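Local coordinates for protein FAD dependent oxidoreductase (Chelativorans sp. BNC1, PDB 6PXS) that probably oxidises iminodiacetate with a bound FAD cofactor, as an oxidase of the DadA family, at residues A[48-58]-A[106-117]. Numbering follows the deposited sequence.
Sequences WATEADDPDWY and RISRRIKDAPEA
A49 and I107 bring the two backbones closest, their CA atoms 5.5 Å apart, where the loop before helix 55-76 passes the C-terminal part of helix 97-111 and the turn after it. Two small residues suit the broad indole of W48: A117 sets its CB over the face of the six-membered ring, 3.7 Å from the centroid, a CH-pi contact, while A114 CB lies near NE1. E116 brings its aliphatic CG to the ring edge at CZ2. Were W48 replaced by an alanine, the methyls of A114 and A117 would probably face a gap and the 3-10 segment 115-117 be less firmly held against the loop. R110, extended from CG to NE, lays its guanidinium on the face of Y58, CZ 4.0 Å from the ring centroid and the planes 27° apart: a flat cation matched to an aromatic face. The Y58 ring, swung away from its backbone N by a chi1 of -176°, meets the arginine. R106 instead bends at chi3, and E51 CG covers one face of its guanidinium. I107, branched and apolar, meets A49 CB through CD1. Dispersion and cation-pi attraction, rather than salt bridges, thus join the loop and the start of helix 55-76 to the end of helix 97-111 and the segment following it.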
ATOM      1  N   TRP A  48     -17.808  -5.965 -31.148  1.00 53.70           N
ATOM      2  CA  TRP A  48     -18.865  -5.745 -32.128  1.00 56.29           C
ATOM      3  C   TRP A  48     -19.633  -4.450 -31.893  1.00 59.54           C
ATOM      4  O   TRP A  48     -20.312  -3.975 -32.811  1.00 59.54           O
ATOM      5  CB  TRP A  48     -19.829  -6.932 -32.121  1.00 57.75           C
ATOM      6  CG  TRP A  48     -19.123  -8.250 -32.198  1.00 59.88           C
ATOM      7  CD1 TRP A  48     -18.635  -8.855 -33.318  1.00 62.09           C
ATOM      8  CD2 TRP A  48     -18.816  -9.123 -31.105  1.00 60.13           C
ATOM      9  NE1 TRP A  48     -18.045 -10.050 -32.991  1.00 61.65           N
ATOM     10  CE2 TRP A  48     -18.143 -10.238 -31.638  1.00 61.75           C
ATOM     11  CE3 TRP A  48     -19.046  -9.069 -29.727  1.00 60.46           C
ATOM     12  CZ2 TRP A  48     -17.699 -11.293 -30.842  1.00 63.54           C
ATOM     13  CZ3 TRP A  48     -18.604 -10.116 -28.938  1.00 61.44           C
ATOM     14  CH2 TRP A  48     -17.938 -11.213 -29.498  1.00 62.18           C
ATOM     15  N   ALA A  49     -19.537  -3.863 -30.702  1.00 59.29           N
ATOM     16  CA  ALA A  49     -20.276  -2.652 -30.371  1.00 60.03           C
ATOM     17  C   ALA A  49     -19.448  -1.384 -30.519  1.00 62.08           C
ATOM     18  O   ALA A  49     -19.942  -0.300 -30.199  1.00 61.46           O
ATOM     19  CB  ALA A  49     -20.815  -2.742 -28.941  1.00 60.93           C
ATOM     20  N   THR A  50     -18.210  -1.486 -30.998  1.00 64.98           N
ATOM     21  CA  THR A  50     -17.336  -0.323 -31.038  1.00 67.38           C
ATOM     22  C   THR A  50     -17.881   0.731 -31.992  1.00 72.67           C
ATOM     23  O   THR A  50     -18.401   0.418 -33.066  1.00 73.21           O
ATOM     24  CB  THR A  50     -15.926  -0.729 -31.464  1.00 66.72           C
ATOM     25  OG1 THR A  50     -15.447  -1.763 -30.598  1.00 71.10           O
ATOM     26  CG2 THR A  50     -14.981   0.463 -31.388  1.00 65.25           C
ATOM     27  N   GLU A  51     -17.753   1.995 -31.585  1.00 75.72           N
ATOM     28  CA  GLU A  51     -18.188   3.106 -32.421  1.00 80.18           C
ATOM     29  C   GLU A  51     -17.159   3.443 -33.491  1.00 81.41           C
ATOM     30  O   GLU A  51     -17.521   3.967 -34.550  1.00 81.35           O
ATOM     31  CB  GLU A  51     -18.459   4.334 -31.547  1.00 84.62           C
ATOM     32  CG  GLU A  51     -19.393   5.357 -32.170  1.00 91.31           C
ATOM     33  CD  GLU A  51     -19.630   6.552 -31.266  1.00 93.61           C
ATOM     34  OE1 GLU A  51     -19.051   6.585 -30.158  1.00 93.15           O
ATOM     35  OE2 GLU A  51     -20.395   7.457 -31.661  1.00 95.55           O
ATOM     36  N   ALA A  52     -15.887   3.148 -33.240  1.00 85.19           N
ATOM     37  CA  ALA A  52     -14.823   3.454 -34.187  1.00 85.43           C
ATOM     38  C   ALA A  52     -14.872   2.465 -35.343  1.00 91.31           C
ATOM     39  O   ALA A  52     -14.698   1.259 -35.142  1.00 92.65           O
ATOM     40  CB  ALA A  52     -13.464   3.407 -33.495  1.00 86.26           C
ATOM     41  N   ASP A  53     -15.118   2.972 -36.549  1.00 89.66           N
ATOM     42  CA  ASP A  53     -15.135   2.160 -37.763  1.00 90.10           C
ATOM     43  C   ASP A  53     -13.873   2.473 -38.567  1.00 83.66           C
ATOM     44  O   ASP A  53     -13.874   3.307 -39.471  1.00 87.57           O
ATOM     45  CB  ASP A  53     -16.422   2.419 -38.583  1.00 97.20           C
ATOM     46  CG  ASP A  53     -16.717   3.895 -38.763  1.00103.82           C
ATOM     47  OD1 ASP A  53     -15.967   4.728 -38.210  1.00107.02           O
ATOM     48  OD2 ASP A  53     -17.702   4.225 -39.457  1.00105.83           O
ATOM     49  N   ASP A  54     -12.789   1.788 -38.223  1.00 74.05           N
ATOM     50  CA  ASP A  54     -11.539   1.854 -38.981  1.00 69.47           C
ATOM     51  C   ASP A  54     -11.208   0.452 -39.473  1.00 66.33           C
ATOM     52  O   ASP A  54     -10.866  -0.421 -38.652  1.00 63.38           O
ATOM     53  CB  ASP A  54     -10.402   2.404 -38.123  1.00 69.99           C
ATOM     54  CG  ASP A  54      -9.079   2.453 -38.867  1.00 71.82           C
ATOM     55  OD1 ASP A  54      -9.080   2.255 -40.100  1.00 73.08           O
ATOM     56  OD2 ASP A  54      -8.035   2.688 -38.220  1.00 70.38           O
ATOM     57  N   PRO A  55     -11.288   0.171 -40.779  1.00 66.25           N
ATOM     58  CA  PRO A  55     -11.092  -1.219 -41.225  1.00 68.08           C
ATOM     59  C   PRO A  55      -9.720  -1.776 -40.887  1.00 73.19           C
ATOM     60  O   PRO A  55      -9.612  -2.947 -40.502  1.00 70.12           O
ATOM     61  CB  PRO A  55     -11.312  -1.133 -42.743  1.00 68.64           C
ATOM     62  CG  PRO A  55     -12.068   0.131 -42.958  1.00 67.55           C
ATOM     63  CD  PRO A  55     -11.595   1.070 -41.904  1.00 64.44           C
ATOM     64  N   ASP A  56      -8.665  -0.970 -41.023  1.00 78.51           N
ATOM     65  CA  ASP A  56      -7.327  -1.452 -40.697  1.00 78.00           C
ATOM     66  C   ASP A  56      -7.238  -1.872 -39.236  1.00 74.57           C
ATOM     67  O   ASP A  56      -6.633  -2.900 -38.912  1.00 75.10           O
ATOM     68  CB  ASP A  56      -6.289  -0.375 -41.006  1.00 82.20           C
ATOM     69  CG  ASP A  56      -6.216  -0.041 -42.481  1.00 88.06           C
ATOM     70  OD1 ASP A  56      -6.465  -0.943 -43.308  1.00 89.20           O
ATOM     71  OD2 ASP A  56      -5.910   1.124 -42.814  1.00 90.41           O
ATOM     72  N   TRP A  57      -7.839  -1.089 -38.339  1.00 65.73           N
ATOM     73  CA  TRP A  57      -7.795  -1.425 -36.922  1.00 58.57           C
ATOM     74  C   TRP A  57      -8.810  -2.505 -36.565  1.00 53.62           C
ATOM     75  O   TRP A  57      -8.502  -3.417 -35.789  1.00 50.30           O
ATOM     76  CB  TRP A  57      -8.039  -0.173 -36.079  1.00 56.47           C
ATOM     77  CG  TRP A  57      -8.412  -0.481 -34.662  1.00 51.30           C
ATOM     78  CD1 TRP A  57      -7.571  -0.851 -33.653  1.00 48.06           C
ATOM     79  CD2 TRP A  57      -9.727  -0.447 -34.098  1.00 47.23           C
ATOM     80  NE1 TRP A  57      -8.283  -1.052 -32.495  1.00 43.67           N
ATOM     81  CE2 TRP A  57      -9.609  -0.810 -32.742  1.00 44.97           C
ATOM     82  CE3 TRP A  57     -10.994  -0.146 -34.608  1.00 44.01           C
ATOM     83  CZ2 TRP A  57     -10.706  -0.879 -31.890  1.00 44.53           C
ATOM     84  CZ3 TRP A  57     -12.083  -0.215 -33.760  1.00 42.85           C
ATOM     85  CH2 TRP A  57     -11.932  -0.577 -32.417  1.00 42.05           C
ATOM     86  N   TYR A  58     -10.022  -2.426 -37.121  1.00 52.53           N
ATOM     87  CA  TYR A  58     -11.056  -3.384 -36.750  1.00 51.97           C
ATOM     88  C   TYR A  58     -10.691  -4.799 -37.180  1.00 53.52           C
ATOM     89  O   TYR A  58     -11.056  -5.766 -36.500  1.00 49.59           O
ATOM     90  CB  TYR A  58     -12.398  -2.979 -37.359  1.00 52.57           C
ATOM     91  CG  TYR A  58     -13.535  -3.880 -36.936  1.00 51.67           C
ATOM     92  CD1 TYR A  58     -14.089  -3.779 -35.667  1.00 51.60           C
ATOM     93  CD2 TYR A  58     -14.050  -4.834 -37.800  1.00 50.54           C
ATOM     94  CE1 TYR A  58     -15.125  -4.602 -35.270  1.00 50.59           C
ATOM     95  CE2 TYR A  58     -15.086  -5.662 -37.414  1.00 52.48           C
ATOM     96  CZ  TYR A  58     -15.620  -5.542 -36.148  1.00 53.55           C
ATOM     97  OH  TYR A  58     -16.653  -6.366 -35.759  1.00 56.35           O
ATOM     98  N   ARG A 106     -25.399  -1.026 -35.968  1.00 79.52           N
ATOM     99  CA  ARG A 106     -23.983  -1.338 -36.131  1.00 78.48           C
ATOM    100  C   ARG A 106     -23.676  -2.755 -35.670  1.00 74.76           C
ATOM    101  O   ARG A 106     -22.937  -3.488 -36.339  1.00 75.47           O
ATOM    102  CB  ARG A 106     -23.126  -0.336 -35.357  1.00 79.43           C
ATOM    103  CG  ARG A 106     -22.963   1.020 -36.030  1.00 82.12           C
ATOM    104  CD  ARG A 106     -21.686   1.700 -35.561  1.00 81.84           C
ATOM    105  NE  ARG A 106     -21.606   1.768 -34.102  1.00 83.89           N
ATOM    106  CZ  ARG A 106     -21.872   2.849 -33.371  1.00 88.94           C
ATOM    107  NH1 ARG A 106     -22.237   3.990 -33.945  1.00 92.35           N
ATOM    108  NH2 ARG A 106     -21.767   2.789 -32.050  1.00 87.91           N
ATOM    109  N   ILE A 107     -24.234  -3.163 -34.529  1.00 74.63           N
ATOM    110  CA  ILE A 107     -23.944  -4.489 -33.993  1.00 75.72           C
ATOM    111  C   ILE A 107     -24.478  -5.568 -34.925  1.00 76.09           C
ATOM    112  O   ILE A 107     -23.772  -6.525 -35.263  1.00 77.60           O
ATOM    113  CB  ILE A 107     -24.526  -4.635 -32.576  1.00 76.14           C
ATOM    114  CG1 ILE A 107     -23.869  -3.636 -31.622  1.00 75.19           C
ATOM    115  CG2 ILE A 107     -24.335  -6.062 -32.076  1.00 75.82           C
ATOM    116  CD1 ILE A 107     -24.590  -3.490 -30.299  1.00 75.36           C
ATOM    117  N   SER A 108     -25.737  -5.434 -35.349  1.00 74.75           N
ATOM    118  CA  SER A 108     -26.340  -6.444 -36.213  1.00 75.82           C
ATOM    119  C   SER A 108     -25.514  -6.646 -37.477  1.00 79.26           C
ATOM    120  O   SER A 108     -25.227  -7.784 -37.869  1.00 82.68           O
ATOM    121  CB  SER A 108     -27.771  -6.038 -36.566  1.00 75.85           C
ATOM    122  OG  SER A 108     -27.795  -4.773 -37.202  1.00 76.72           O
ATOM    123  N   ARG A 109     -25.117  -5.551 -38.126  1.00 77.30           N
ATOM    124  CA  ARG A 109     -24.328  -5.667 -39.347  1.00 76.80           C
ATOM    125  C   ARG A 109     -23.030  -6.421 -39.095  1.00 76.96           C
ATOM    126  O   ARG A 109     -22.567  -7.180 -39.955  1.00 79.93           O
ATOM    127  CB  ARG A 109     -24.047  -4.279 -39.921  1.00 78.73           C
ATOM    128  CG  ARG A 109     -25.283  -3.595 -40.486  1.00 83.46           C
ATOM    129  CD  ARG A 109     -24.949  -2.265 -41.143  1.00 87.81           C
ATOM    130  NE  ARG A 109     -24.619  -1.228 -40.169  1.00 90.53           N
ATOM    131  CZ  ARG A 109     -25.517  -0.480 -39.531  1.00 92.29           C
ATOM    132  NH1 ARG A 109     -26.815  -0.650 -39.754  1.00 92.89           N
ATOM    133  NH2 ARG A 109     -25.116   0.439 -38.664  1.00 91.05           N
ATOM    134  N   ARG A 110     -22.434  -6.238 -37.918  1.00 77.45           N
ATOM    135  CA  ARG A 110     -21.183  -6.903 -37.577  1.00 76.55           C
ATOM    136  C   ARG A 110     -21.388  -8.218 -36.839  1.00 76.96           C
ATOM    137  O   ARG A 110     -20.436  -8.998 -36.726  1.00 76.98           O
ATOM    138  CB  ARG A 110     -20.310  -5.970 -36.731  1.00 75.81           C
ATOM    139  CG  ARG A 110     -19.878  -4.723 -37.478  1.00 78.42           C
ATOM    140  CD  ARG A 110     -18.903  -3.876 -36.680  1.00 79.05           C
ATOM    141  NE  ARG A 110     -18.239  -2.896 -37.536  1.00 84.04           N
ATOM    142  CZ  ARG A 110     -17.417  -1.946 -37.101  1.00 84.91           C
ATOM    143  NH1 ARG A 110     -16.864  -1.106 -37.965  1.00 85.33           N
ATOM    144  NH2 ARG A 110     -17.151  -1.829 -35.806  1.00 81.94           N
ATOM    145  N   ILE A 111     -22.595  -8.485 -36.340  1.00 78.24           N
ATOM    146  CA  ILE A 111     -22.874  -9.763 -35.694  1.00 77.49           C
ATOM    147  C   ILE A 111     -23.303 -10.833 -36.693  1.00 84.26           C
ATOM    148  O   ILE A 111     -23.266 -12.027 -36.359  1.00 83.73           O
ATOM    149  CB  ILE A 111     -23.958  -9.603 -34.612  1.00 72.96           C
ATOM    150  N   LYS A 112     -23.705 -10.445 -37.906  1.00 88.47           N
ATOM    151  CA  LYS A 112     -24.110 -11.432 -38.900  1.00 93.29           C
ATOM    152  C   LYS A 112     -22.936 -12.308 -39.318  1.00 98.39           C
ATOM    153  O   LYS A 112     -23.074 -13.532 -39.427  1.00100.91           O
ATOM    154  CB  LYS A 112     -24.717 -10.730 -40.115  1.00 91.35           C
ATOM    155  N   ASP A 113     -21.770 -11.700 -39.557  1.00 99.30           N
ATOM    156  CA  ASP A 113     -20.563 -12.428 -39.927  1.00101.87           C
ATOM    157  C   ASP A 113     -19.702 -12.780 -38.721  1.00103.27           C
ATOM    158  O   ASP A 113     -18.475 -12.902 -38.850  1.00101.40           O
ATOM    159  CB  ASP A 113     -19.751 -11.615 -40.935  1.00104.34           C
ATOM    160  CG  ASP A 113     -20.519 -11.331 -42.209  1.00109.25           C
ATOM    161  OD1 ASP A 113     -21.415 -12.131 -42.552  1.00112.03           O
ATOM    162  OD2 ASP A 113     -20.229 -10.311 -42.868  1.00111.32           O
ATOM    163  N   ALA A 114     -20.313 -12.945 -37.549  1.00104.39           N
ATOM    164  CA  ALA A 114     -19.578 -13.240 -36.319  1.00102.45           C
ATOM    165  C   ALA A 114     -20.458 -14.078 -35.407  1.00100.85           C
ATOM    166  O   ALA A 114     -21.085 -13.568 -34.471  1.00 99.66           O
ATOM    167  CB  ALA A 114     -19.139 -11.953 -35.618  1.00100.26           C
ATOM    168  N   PRO A 115     -20.536 -15.388 -35.657  1.00 97.37           N
ATOM    169  CA  PRO A 115     -21.297 -16.258 -34.746  1.00 91.96           C
ATOM    170  C   PRO A 115     -20.727 -16.291 -33.343  1.00 87.25           C
ATOM    171  O   PRO A 115     -21.462 -16.603 -32.397  1.00 87.31           O
ATOM    172  CB  PRO A 115     -21.215 -17.635 -35.419  1.00 94.88           C
ATOM    173  CG  PRO A 115     -20.866 -17.352 -36.844  1.00 96.78           C
ATOM    174  CD  PRO A 115     -20.007 -16.130 -36.812  1.00 96.88           C
ATOM    175  N   GLU A 116     -19.437 -15.983 -33.179  1.00 81.36           N
ATOM    176  CA  GLU A 116     -18.849 -15.910 -31.846  1.00 76.30           C
ATOM    177  C   GLU A 116     -19.641 -14.986 -30.930  1.00 74.06           C
ATOM    178  O   GLU A 116     -19.633 -15.168 -29.707  1.00 73.43           O
ATOM    179  CB  GLU A 116     -17.395 -15.436 -31.938  1.00 78.67           C
ATOM    180  CG  GLU A 116     -17.191 -14.123 -32.691  1.00 79.85           C
ATOM    181  CD  GLU A 116     -17.060 -14.312 -34.193  1.00 83.69           C
ATOM    182  OE1 GLU A 116     -17.398 -15.409 -34.689  1.00 85.55           O
ATOM    183  OE2 GLU A 116     -16.618 -13.364 -34.876  1.00 84.82           O
ATOM    184  N   ALA A 117     -20.328 -13.992 -31.498  1.00 71.61           N
ATOM    185  CA  ALA A 117     -21.091 -13.052 -30.687  1.00 67.57           C
ATOM    186  C   ALA A 117     -22.343 -13.678 -30.092  1.00 63.90           C
ATOM    187  O   ALA A 117     -22.899 -13.133 -29.133  1.00 61.87           O
ATOM    188  CB  ALA A 117     -21.476 -11.832 -31.524  1.00 68.07           C
TER